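Local coordinates for protein formyltransferase (Francisella tularensis subsp. tularensis, PDB 4NV1) that belongs to the formyltransferase family, pairs with a second copy of itself, and holds dTDP-4-amino-4,6-dideoxyglucose in a pocket between its main fold and its C-terminal part, at residues F105-S110 and M215-Y220; V139-F144 and F148-K153. All coordinates share one frame; numbering follows the deposited sequence.

Contact 1 (F105-S110 and M215-Y220); sequences FPQVFS and MTHPPY. With 0FX (dTDP-4-amino-4,6-dideoxyglucose), chain I.
Gln107 and His217 meet beside the bound dTDP-4-amino-4,6-dideoxyglucose. Gln107 NE2 lies 4.0 Å from His217 ND1, at the edge of the imidazole ring. The same amide nitrogen donates a nearly straight hydrogen bond to the deoxyribose of the ligand, with NE2 2.9 Å from O3 of 0FX and an N-H...O angle of 178°. Gln107 CG sits between the backbone N and carbonyl carbon (chi1 83°), and a second bend at chi2 swings the amide toward the deoxyribose.

Three rings close round the nucleoside. The His217 ring lies with one face under the deoxyribose, C1 of 0FX over its centre, 3.5 Å above the plane. Phe105 turns a face to C2 of the same sugar. Tyr220 covers the base, with C61 of 0FX 3.5 Å above its plane and toward the rim.

Farther from the ligand, Val108 CG1 touches Met215 SD at 4.1 Å. Tyr191 and Cys195 of helix 188-195 pack on Met215.

Ser147 OG is hydrogen-bonded to both Gln107 NE2 and His217 ND1, and ties the two together. The site is a nucleotide-sugar pocket, built in part from the start of helix 106-113 and the loop after helix 205-214.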
ATOM      1  N   PHE A 105       5.138 -20.925   3.050  1.00 33.74           N
ATOM      2  CA  PHE A 105       5.299 -19.510   3.321  1.00 29.25           C
ATOM      3  C   PHE A 105       5.396 -19.233   4.809  1.00 27.14           C
ATOM      4  O   PHE A 105       4.570 -18.510   5.356  1.00 26.12           O
ATOM      5  CB  PHE A 105       4.148 -18.745   2.728  1.00 31.09           C
ATOM      6  CG  PHE A 105       4.045 -18.871   1.220  1.00 37.78           C
ATOM      7  CD1 PHE A 105       2.818 -18.752   0.605  1.00 46.69           C
ATOM      8  CD2 PHE A 105       5.154 -19.122   0.417  1.00 43.50           C
ATOM      9  CE1 PHE A 105       2.685 -18.902  -0.763  1.00 47.45           C
ATOM     10  CE2 PHE A 105       5.033 -19.251  -0.968  1.00 47.65           C
ATOM     11  CZ  PHE A 105       3.793 -19.114  -1.557  1.00 50.17           C
ATOM     12  N   PRO A 106       6.420 -19.804   5.428  1.00 24.22           N
ATOM     13  CA  PRO A 106       6.743 -19.705   6.864  1.00 21.95           C
ATOM     14  C   PRO A 106       6.717 -18.296   7.345  1.00 20.50           C
ATOM     15  O   PRO A 106       6.077 -18.030   8.372  1.00 25.05           O
ATOM     16  CB  PRO A 106       8.128 -20.326   6.987  1.00 20.40           C
ATOM     17  CG  PRO A 106       8.640 -20.476   5.572  1.00 22.86           C
ATOM     18  CD  PRO A 106       7.461 -20.534   4.670  1.00 22.58           C
ATOM     19  N   GLN A 107       7.320 -17.373   6.597  1.00 21.18           N
ATOM     20  CA  GLN A 107       7.333 -15.990   7.049  1.00 22.24           C
ATOM     21  C   GLN A 107       5.929 -15.342   7.094  1.00 23.15           C
ATOM     22  O   GLN A 107       5.619 -14.574   8.012  1.00 21.95           O
ATOM     23  CB  GLN A 107       8.382 -15.093   6.360  1.00 26.47           C
ATOM     24  CG  GLN A 107       7.967 -14.510   5.007  1.00 25.68           C
ATOM     25  CD  GLN A 107       7.872 -15.554   3.968  1.00 25.48           C
ATOM     26  OE1 GLN A 107       8.284 -16.700   4.188  1.00 24.54           O
ATOM     27  NE2 GLN A 107       7.398 -15.178   2.776  1.00 28.02           N
ATOM     28  N   VAL A 108       5.050 -15.714   6.171  1.00 24.76           N
ATOM     29  CA  VAL A 108       3.696 -15.204   6.225  1.00 22.45           C
ATOM     30  C   VAL A 108       3.051 -15.635   7.528  1.00 21.64           C
ATOM     31  O   VAL A 108       2.559 -14.803   8.302  1.00 23.93           O
ATOM     32  CB  VAL A 108       2.847 -15.651   5.047  1.00 22.05           C
ATOM     33  CG1 VAL A 108       1.433 -15.147   5.224  1.00 22.27           C
ATOM     34  CG2 VAL A 108       3.422 -15.160   3.727  1.00 23.69           C
ATOM     35  N   PHE A 109       3.059 -16.924   7.778  1.00 22.06           N
ATOM     36  CA  PHE A 109       2.487 -17.475   9.017  1.00 24.75           C
ATOM     37  C   PHE A 109       3.166 -16.883  10.254  1.00 22.40           C
ATOM     38  O   PHE A 109       2.495 -16.672  11.229  1.00 25.88           O
ATOM     39  CB  PHE A 109       2.539 -19.024   9.008  1.00 25.23           C
ATOM     40  CG  PHE A 109       1.497 -19.617   8.137  1.00 27.67           C
ATOM     41  CD1 PHE A 109       1.746 -19.852   6.810  1.00 28.28           C
ATOM     42  CD2 PHE A 109       0.239 -19.863   8.641  1.00 28.86           C
ATOM     43  CE1 PHE A 109       0.738 -20.318   5.996  1.00 26.07           C
ATOM     44  CE2 PHE A 109      -0.770 -20.287   7.835  1.00 29.17           C
ATOM     45  CZ  PHE A 109      -0.494 -20.575   6.513  1.00 34.39           C
ATOM     46  N   SER A 110       4.446 -16.551  10.220  1.00 21.82           N
ATOM     47  CA  SER A 110       5.103 -16.021  11.402  1.00 21.84           C
ATOM     48  C   SER A 110       4.628 -14.614  11.679  1.00 23.37           C
ATOM     49  O   SER A 110       4.429 -14.225  12.844  1.00 22.53           O
ATOM     50  CB  SER A 110       6.652 -16.113  11.384  1.00 19.98           C
ATOM     51  OG  SER A 110       7.210 -17.399  11.660  1.00 18.06           O
ATOM     52  N   MET A 215       0.450 -10.710   4.077  1.00 24.80           N
ATOM     53  CA  MET A 215      -0.015 -11.029   2.733  1.00 24.33           C
ATOM     54  C   MET A 215       0.485 -10.143   1.593  1.00 24.75           C
ATOM     55  O   MET A 215       0.087 -10.368   0.439  1.00 20.84           O
ATOM     56  CB  MET A 215      -1.551 -11.019   2.716  1.00 29.08           C
ATOM     57  CG  MET A 215      -2.250 -12.013   3.620  1.00 29.69           C
ATOM     58  SD  MET A 215      -1.951 -13.752   3.301  1.00 35.94           S
ATOM     59  CE  MET A 215      -3.070 -14.085   1.977  1.00 38.12           C
ATOM     60  N   THR A 216       1.397  -9.231   1.912  1.00 21.49           N
ATOM     61  CA  THR A 216       1.993  -8.302   0.996  1.00 22.21           C
ATOM     62  C   THR A 216       3.427  -8.666   0.631  1.00 22.60           C
ATOM     63  O   THR A 216       4.354  -8.683   1.468  1.00 19.64           O
ATOM     64  CB  THR A 216       1.895  -6.829   1.491  1.00 24.21           C
ATOM     65  OG1 THR A 216       0.526  -6.493   1.809  1.00 22.26           O
ATOM     66  CG2 THR A 216       2.423  -5.900   0.427  1.00 24.99           C
ATOM     67  N   HIS A 217       3.571  -9.023  -0.645  1.00 18.10           N
ATOM     68  CA  HIS A 217       4.804  -9.551  -1.194  1.00 21.33           C
ATOM     69  C   HIS A 217       4.791  -9.254  -2.715  1.00 22.37           C
ATOM     70  O   HIS A 217       4.384 -10.140  -3.468  1.00 18.93           O
ATOM     71  CB  HIS A 217       4.881 -11.045  -0.916  1.00 19.81           C
ATOM     72  CG  HIS A 217       6.266 -11.616  -1.033  1.00 23.91           C
ATOM     73  ND1 HIS A 217       6.885 -12.303  -0.009  1.00 21.46           N
ATOM     74  CD2 HIS A 217       7.164 -11.582  -2.050  1.00 23.06           C
ATOM     75  CE1 HIS A 217       8.101 -12.650  -0.381  1.00 25.00           C
ATOM     76  NE2 HIS A 217       8.296 -12.223  -1.617  1.00 24.75           N
ATOM     77  N   PRO A 218       5.216  -8.033  -3.120  1.00 26.65           N
ATOM     78  CA  PRO A 218       5.233  -7.757  -4.554  1.00 30.78           C
ATOM     79  C   PRO A 218       6.089  -8.820  -5.244  1.00 32.09           C
ATOM     80  O   PRO A 218       7.085  -9.275  -4.696  1.00 28.93           O
ATOM     81  CB  PRO A 218       5.885  -6.384  -4.661  1.00 26.29           C
ATOM     82  CG  PRO A 218       5.678  -5.745  -3.362  1.00 25.27           C
ATOM     83  CD  PRO A 218       5.716  -6.881  -2.348  1.00 25.42           C
ATOM     84  N   PRO A 219       5.741  -9.184  -6.475  1.00 43.23           N
ATOM     85  CA  PRO A 219       4.664  -8.529  -7.192  1.00 42.27           C
ATOM     86  C   PRO A 219       3.484  -9.455  -7.113  1.00 41.75           C
ATOM     87  O   PRO A 219       2.608  -9.407  -7.967  1.00 43.82           O
ATOM     88  CB  PRO A 219       5.231  -8.395  -8.610  1.00 42.44           C
ATOM     89  CG  PRO A 219       6.165  -9.561  -8.751  1.00 43.64           C
ATOM     90  CD  PRO A 219       6.543 -10.046  -7.368  1.00 40.54           C
ATOM     91  N   TYR A 220       3.390 -10.288  -6.077  1.00 34.40           N
ATOM     92  CA  TYR A 220       2.230 -11.157  -6.059  1.00 31.39           C
ATOM     93  C   TYR A 220       0.932 -10.454  -5.611  1.00 25.86           C
ATOM     94  O   TYR A 220       0.947  -9.488  -4.857  1.00 28.07           O
ATOM     95  CB  TYR A 220       2.506 -12.385  -5.211  1.00 33.82           C
ATOM     96  CG  TYR A 220       3.699 -13.168  -5.703  1.00 37.04           C
ATOM     97  CD1 TYR A 220       4.920 -13.043  -5.088  1.00 33.41           C
ATOM     98  CD2 TYR A 220       3.619 -13.989  -6.822  1.00 39.91           C
ATOM     99  CE1 TYR A 220       6.000 -13.781  -5.490  1.00 38.88           C
ATOM    100  CE2 TYR A 220       4.699 -14.735  -7.244  1.00 42.75           C
ATOM    101  CZ  TYR A 220       5.893 -14.618  -6.567  1.00 42.85           C
ATOM    102  OH  TYR A 220       7.024 -15.306  -6.929  1.00 42.06           O
TER
HETATM  103  O4P 0FX I 301      10.801 -19.748  -2.304  1.00 41.81           O
HETATM  104  P2  0FX I 301      10.921 -19.735  -3.850  1.00 55.85           P
HETATM  105  O3P 0FX I 301      11.937 -18.984  -4.682  1.00 35.25           O
HETATM  106  O1G 0FX I 301      10.204 -20.994  -4.506  1.00 45.36           O
HETATM  107  C1G 0FX I 301      10.728 -22.293  -4.357  1.00 46.91           C
HETATM  108  C2G 0FX I 301       9.640 -23.093  -5.055  1.00 49.22           C
HETATM  109  O2G 0FX I 301       9.199 -22.451  -6.256  1.00 44.56           O
HETATM  110  C3G 0FX I 301       8.435 -23.296  -4.157  1.00 48.44           C
HETATM  111  O3G 0FX I 301       7.631 -24.227  -4.913  1.00 50.82           O
HETATM  112  C4G 0FX I 301       8.923 -23.812  -2.789  1.00 52.10           C
HETATM  113  N4A 0FX I 301       7.830 -24.135  -1.884  1.00 54.40           N
HETATM  114  C5G 0FX I 301       9.893 -22.844  -2.100  1.00 45.83           C
HETATM  115  C6G 0FX I 301      10.404 -23.408  -0.780  1.00 43.95           C
HETATM  116  O5G 0FX I 301      10.990 -22.643  -2.992  1.00 45.95           O
HETATM  117  OPP 0FX I 301       9.926 -18.807  -4.680  1.00 45.11           O
HETATM  118  P   0FX I 301       8.378 -18.480  -4.625  1.00 43.28           P
HETATM  119  O1P 0FX I 301       7.445 -19.550  -5.152  1.00 34.81           O
HETATM  120  O2P 0FX I 301       8.637 -17.093  -5.200  1.00 46.85           O
HETATM  121  O5  0FX I 301       7.955 -18.063  -3.125  1.00 41.60           O
HETATM  122  C5  0FX I 301       8.698 -17.008  -2.501  1.00 30.75           C
HETATM  123  C4  0FX I 301       7.813 -16.129  -1.634  1.00 26.03           C
HETATM  124  O4  0FX I 301       7.014 -15.305  -2.464  1.00 25.34           O
HETATM  125  C3  0FX I 301       6.839 -16.839  -0.744  1.00 26.70           C
HETATM  126  O3  0FX I 301       7.357 -17.069   0.575  1.00 26.12           O
HETATM  127  C2  0FX I 301       5.720 -15.812  -0.564  1.00 26.83           C
HETATM  128  C1  0FX I 301       5.746 -15.062  -1.896  1.00 25.44           C
HETATM  129  N11 0FX I 301       4.605 -15.478  -2.717  1.00 28.03           N
HETATM  130  C61 0FX I 301       4.743 -16.503  -3.586  1.00 30.21           C
HETATM  131  C51 0FX I 301       3.665 -16.909  -4.344  1.00 30.77           C
HETATM  132  C5A 0FX I 301       3.672 -18.071  -5.316  1.00 35.97           C
HETATM  133  C21 0FX I 301       3.433 -14.821  -2.596  1.00 28.21           C
HETATM  134  O21 0FX I 301       3.279 -13.765  -1.772  1.00 28.08           O
HETATM  135  N31 0FX I 301       2.370 -15.131  -3.345  1.00 29.04           N
HETATM  136  C41 0FX I 301       2.520 -16.165  -4.200  1.00 32.33           C
HETATM  137  O41 0FX I 301       1.505 -16.586  -4.947  1.00 27.87           O

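Contact 2 (V139-F144 and F148-K153). With 0FX (dTDP-4-amino-4,6-dideoxyglucose), chain I.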
ATOM      1  N   VAL A 139      15.400 -14.764  12.828  1.00 28.60           N
ATOM      2  CA  VAL A 139      15.399 -13.432  12.234  1.00 27.20           C
ATOM      3  C   VAL A 139      14.273 -12.618  12.860  1.00 23.82           C
ATOM      4  O   VAL A 139      13.185 -13.160  13.141  1.00 26.57           O
ATOM      5  CB  VAL A 139      15.161 -13.607  10.705  1.00 33.27           C
ATOM      6  CG1 VAL A 139      14.668 -12.362  10.042  1.00 33.75           C
ATOM      7  CG2 VAL A 139      16.426 -14.152  10.023  1.00 35.49           C
ATOM      8  N   GLU A 140      14.516 -11.331  13.096  1.00 25.83           N
ATOM      9  CA  GLU A 140      13.547 -10.411  13.734  1.00 32.64           C
ATOM     10  C   GLU A 140      12.464 -10.013  12.725  1.00 31.77           C
ATOM     11  O   GLU A 140      12.755  -9.767  11.535  1.00 32.02           O
ATOM     12  CB  GLU A 140      14.220  -9.073  14.090  1.00 41.01           C
ATOM     13  CG  GLU A 140      15.144  -9.096  15.296  1.00 56.41           C
ATOM     14  CD  GLU A 140      15.423  -7.700  15.851  1.00 67.80           C
ATOM     15  OE1 GLU A 140      15.823  -6.808  15.057  1.00 60.44           O
ATOM     16  OE2 GLU A 140      15.255  -7.505  17.085  1.00 73.34           O
ATOM     17  N   VAL A 141      11.232  -9.942  13.176  1.00 30.27           N
ATOM     18  CA  VAL A 141      10.185  -9.337  12.365  1.00 30.58           C
ATOM     19  C   VAL A 141       9.918  -7.959  12.952  1.00 30.09           C
ATOM     20  O   VAL A 141       9.355  -7.841  14.054  1.00 28.35           O
ATOM     21  CB  VAL A 141       8.911 -10.148  12.416  1.00 23.65           C
ATOM     22  CG1 VAL A 141       7.839  -9.474  11.563  1.00 29.67           C
ATOM     23  CG2 VAL A 141       9.153 -11.554  11.950  1.00 26.27           C
ATOM     24  N   ASN A 142      10.319  -6.918  12.234  1.00 25.85           N
ATOM     25  CA  ASN A 142       9.937  -5.567  12.667  1.00 25.54           C
ATOM     26  C   ASN A 142       8.542  -5.073  12.263  1.00 26.65           C
ATOM     27  O   ASN A 142       7.929  -5.576  11.295  1.00 27.37           O
ATOM     28  CB  ASN A 142      11.025  -4.624  12.172  1.00 31.46           C
ATOM     29  CG  ASN A 142      12.383  -4.964  12.764  1.00 31.86           C
ATOM     30  OD1 ASN A 142      12.493  -5.202  13.955  1.00 28.98           O
ATOM     31  ND2 ASN A 142      13.407  -5.009  11.934  1.00 36.28           N
ATOM     32  N   SER A 143       8.044  -4.034  12.953  1.00 26.06           N
ATOM     33  CA  SER A 143       6.658  -3.559  12.759  1.00 24.83           C
ATOM     34  C   SER A 143       6.366  -3.123  11.325  1.00 25.40           C
ATOM     35  O   SER A 143       5.239  -3.257  10.866  1.00 24.65           O
ATOM     36  CB  SER A 143       6.346  -2.368  13.649  1.00 27.07           C
ATOM     37  OG  SER A 143       7.270  -1.335  13.365  1.00 32.43           O
ATOM     38  N   PHE A 144       7.402  -2.642  10.651  1.00 23.81           N
ATOM     39  CA  PHE A 144       7.274  -1.972   9.397  1.00 25.20           C
ATOM     40  C   PHE A 144       7.560  -2.877   8.184  1.00 23.55           C
ATOM     41  O   PHE A 144       7.606  -2.401   7.067  1.00 23.31           O
ATOM     42  CB  PHE A 144       8.189  -0.778   9.414  1.00 26.13           C
ATOM     43  CG  PHE A 144       9.612  -1.087   9.772  1.00 32.13           C
ATOM     44  CD1 PHE A 144      10.079  -0.922  11.077  1.00 32.36           C
ATOM     45  CD2 PHE A 144      10.544  -1.383   8.778  1.00 36.76           C
ATOM     46  CE1 PHE A 144      11.398  -1.138  11.400  1.00 33.29           C
ATOM     47  CE2 PHE A 144      11.880  -1.596   9.098  1.00 40.87           C
ATOM     48  CZ  PHE A 144      12.306  -1.492  10.415  1.00 32.64           C
ATOM     49  N   PHE A 148       7.667  -9.610   2.084  1.00 22.95           N
ATOM     50  CA  PHE A 148       8.788  -9.539   1.167  1.00 21.34           C
ATOM     51  C   PHE A 148      10.022  -9.148   1.943  1.00 21.97           C
ATOM     52  O   PHE A 148      11.083  -9.712   1.710  1.00 22.73           O
ATOM     53  CB  PHE A 148       8.606  -8.614  -0.051  1.00 23.79           C
ATOM     54  CG  PHE A 148       9.891  -8.348  -0.780  1.00 22.45           C
ATOM     55  CD1 PHE A 148      10.178  -8.962  -1.988  1.00 28.29           C
ATOM     56  CD2 PHE A 148      10.836  -7.484  -0.250  1.00 26.93           C
ATOM     57  CE1 PHE A 148      11.367  -8.730  -2.663  1.00 25.27           C
ATOM     58  CE2 PHE A 148      12.042  -7.245  -0.917  1.00 29.30           C
ATOM     59  CZ  PHE A 148      12.298  -7.871  -2.125  1.00 26.95           C
ATOM     60  N   ASP A 149       9.915  -8.254   2.911  1.00 20.10           N
ATOM     61  CA  ASP A 149      11.104  -7.851   3.611  1.00 20.44           C
ATOM     62  C   ASP A 149      11.649  -8.960   4.510  1.00 22.80           C
ATOM     63  O   ASP A 149      12.862  -8.972   4.772  1.00 20.28           O
ATOM     64  CB  ASP A 149      10.890  -6.606   4.486  1.00 23.98           C
ATOM     65  CG  ASP A 149      10.096  -5.476   3.768  1.00 28.21           C
ATOM     66  OD1 ASP A 149      10.487  -5.147   2.626  1.00 26.44           O
ATOM     67  OD2 ASP A 149       9.113  -4.942   4.329  1.00 29.73           O
ATOM     68  N   VAL A 150      10.735  -9.726   5.118  1.00 21.81           N
ATOM     69  CA  VAL A 150      11.134 -10.789   6.024  1.00 21.52           C
ATOM     70  C   VAL A 150      11.692 -11.938   5.207  1.00 21.75           C
ATOM     71  O   VAL A 150      12.720 -12.465   5.581  1.00 23.66           O
ATOM     72  CB  VAL A 150       9.964 -11.303   6.905  1.00 20.63           C
ATOM     73  CG1 VAL A 150      10.485 -12.459   7.781  1.00 21.88           C
ATOM     74  CG2 VAL A 150       9.466 -10.136   7.754  1.00 18.98           C
ATOM     75  N   TYR A 151      11.106 -12.266   4.052  1.00 20.82           N
ATOM     76  CA  TYR A 151      11.632 -13.290   3.198  1.00 19.77           C
ATOM     77  C   TYR A 151      13.034 -12.898   2.793  1.00 22.38           C
ATOM     78  O   TYR A 151      13.938 -13.769   2.702  1.00 21.67           O
ATOM     79  CB  TYR A 151      10.773 -13.430   1.956  1.00 23.98           C
ATOM     80  CG  TYR A 151      11.220 -14.385   0.853  1.00 24.58           C
ATOM     81  CD1 TYR A 151      10.833 -15.725   0.876  1.00 28.76           C
ATOM     82  CD2 TYR A 151      11.897 -13.929  -0.272  1.00 33.35           C
ATOM     83  CE1 TYR A 151      11.163 -16.601  -0.144  1.00 29.70           C
ATOM     84  CE2 TYR A 151      12.215 -14.797  -1.325  1.00 32.72           C
ATOM     85  CZ  TYR A 151      11.860 -16.144  -1.238  1.00 33.65           C
ATOM     86  OH  TYR A 151      12.141 -17.059  -2.238  1.00 42.38           O
ATOM     87  N   ALA A 152      13.247 -11.632   2.468  1.00 23.72           N
ATOM     88  CA  ALA A 152      14.587 -11.236   2.021  1.00 24.95           C
ATOM     89  C   ALA A 152      15.644 -11.258   3.134  1.00 25.39           C
ATOM     90  O   ALA A 152      16.790 -11.527   2.818  1.00 23.36           O
ATOM     91  CB  ALA A 152      14.605  -9.868   1.367  1.00 26.19           C
ATOM     92  N   LYS A 153      15.281 -10.959   4.384  1.00 23.93           N
ATOM     93  CA  LYS A 153      16.195 -11.186   5.515  1.00 26.70           C
ATOM     94  C   LYS A 153      16.498 -12.654   5.675  1.00 22.07           C
ATOM     95  O   LYS A 153      17.626 -12.975   6.020  1.00 30.31           O
ATOM     96  CB  LYS A 153      15.655 -10.692   6.878  1.00 25.52           C
ATOM     97  CG  LYS A 153      16.102  -9.283   7.198  1.00 35.28           C
ATOM     98  CD  LYS A 153      14.999  -8.404   7.778  1.00 30.82           C
ATOM     99  CE  LYS A 153      14.399  -9.036   8.988  1.00 27.88           C
ATOM    100  NZ  LYS A 153      14.157  -8.010  10.023  1.00 28.12           N
TER
HETATM  101  O4P 0FX I 301      10.801 -19.748  -2.304  1.00 41.81           O
HETATM  102  P2  0FX I 301      10.921 -19.735  -3.850  1.00 55.85           P
HETATM  103  O3P 0FX I 301      11.937 -18.984  -4.682  1.00 35.25           O
HETATM  104  O1G 0FX I 301      10.204 -20.994  -4.506  1.00 45.36           O
HETATM  105  C1G 0FX I 301      10.728 -22.293  -4.357  1.00 46.91           C
HETATM  106  C2G 0FX I 301       9.640 -23.093  -5.055  1.00 49.22           C
HETATM  107  O2G 0FX I 301       9.199 -22.451  -6.256  1.00 44.56           O
HETATM  108  C3G 0FX I 301       8.435 -23.296  -4.157  1.00 48.44           C
HETATM  109  O3G 0FX I 301       7.631 -24.227  -4.913  1.00 50.82           O
HETATM  110  C4G 0FX I 301       8.923 -23.812  -2.789  1.00 52.10           C
HETATM  111  N4A 0FX I 301       7.830 -24.135  -1.884  1.00 54.40           N
HETATM  112  C5G 0FX I 301       9.893 -22.844  -2.100  1.00 45.83           C
HETATM  113  C6G 0FX I 301      10.404 -23.408  -0.780  1.00 43.95           C
HETATM  114  O5G 0FX I 301      10.990 -22.643  -2.992  1.00 45.95           O
HETATM  115  OPP 0FX I 301       9.926 -18.807  -4.680  1.00 45.11           O
HETATM  116  P   0FX I 301       8.378 -18.480  -4.625  1.00 43.28           P
HETATM  117  O1P 0FX I 301       7.445 -19.550  -5.152  1.00 34.81           O
HETATM  118  O2P 0FX I 301       8.637 -17.093  -5.200  1.00 46.85           O
HETATM  119  O5  0FX I 301       7.955 -18.063  -3.125  1.00 41.60           O
HETATM  120  C5  0FX I 301       8.698 -17.008  -2.501  1.00 30.75           C
HETATM  121  C4  0FX I 301       7.813 -16.129  -1.634  1.00 26.03           C
HETATM  122  O4  0FX I 301       7.014 -15.305  -2.464  1.00 25.34           O
HETATM  123  C3  0FX I 301       6.839 -16.839  -0.744  1.00 26.70           C
HETATM  124  O3  0FX I 301       7.357 -17.069   0.575  1.00 26.12           O
HETATM  125  C2  0FX I 301       5.720 -15.812  -0.564  1.00 26.83           C
HETATM  126  C1  0FX I 301       5.746 -15.062  -1.896  1.00 25.44           C
HETATM  127  N11 0FX I 301       4.605 -15.478  -2.717  1.00 28.03           N
HETATM  128  C61 0FX I 301       4.743 -16.503  -3.586  1.00 30.21           C
HETATM  129  C51 0FX I 301       3.665 -16.909  -4.344  1.00 30.77           C
HETATM  130  C5A 0FX I 301       3.672 -18.071  -5.316  1.00 35.97           C
HETATM  131  C21 0FX I 301       3.433 -14.821  -2.596  1.00 28.21           C
HETATM  132  O21 0FX I 301       3.279 -13.765  -1.772  1.00 28.08           O
HETATM  133  N31 0FX I 301       2.370 -15.131  -3.345  1.00 29.04           N
HETATM  134  C41 0FX I 301       2.520 -16.165  -4.200  1.00 32.33           C
HETATM  135  O41 0FX I 301       1.505 -16.586  -4.947  1.00 27.87           O
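Lys153 reaches from helix 147-170 across to the loop after strand 133-139. Its CB starts against Val139, 3.7 Å from CG1. CG and CD bow away from the valine, and the bends at chi2, chi3 and chi4 bring CE back to it. CE meets Val139 CG1 at 3.5 Å, a tight carbon contact. The ammonium group ends over the backbone of Glu140. NZ donates a hydrogen bond to Glu140 O at 2.7 Å. The donor is tilted 34° from the carbonyl plane, and the C=O...N angle is 141°. Asn142 ND2 stands 3.6 Å from Lys153 NZ, its side chain crossing the lysine at about a right angle. NZ has a further partner in Glu145, whose OE2 forms a salt bridge with it. Glu140 OE1 is 5.4 Å from Lys153 NZ and not in contact.

One turn back on the helix, Val150 CG2 meets Val141 CG1 at 4.2 Å, and these two side chains also cross at about a right angle. Ile111 of helix 106-113 packs on both valines. Tyr151 serves the ligand instead. With CG anti to the backbone N (chi1 175°), its ring reaches 0FX, one face against C4, and OH makes a weak hydrogen bond to O4P.

The loop also reaches the dimer partner, where Ser143 OG is hydrogen-bonded to Asp227 of the second subunit. One ammonium group thus joins the carbonyl of Glu140 and, outside the two segments, the carboxylate of Glu145, tying the first turns of the helix to the loop that leads into it. The nearby acidic groups would be expected to favour a charged lysine.

Overall arrangement
Contact 1 is the buried one, while contact 2 is only partly buried and its loop extends to the second subunit. The two share no segment, yet they touch. Phe148 and Tyr151 of helix 147-170 both set their rings edge-to-face with His217, and Val150 CG1 packs on Gln107 CB at 3.7 Å. Their centres are about 10 Å apart, and contact 2 is nested within the chain loop that contact 1 closes. Contact 1 joins distant parts of the sequence with little direct packing; the ligand lies between Gln107 and Phe105 on one side and His217 and Tyr220 on the other. Contact 2 joins near neighbours directly, through valines and a lysine.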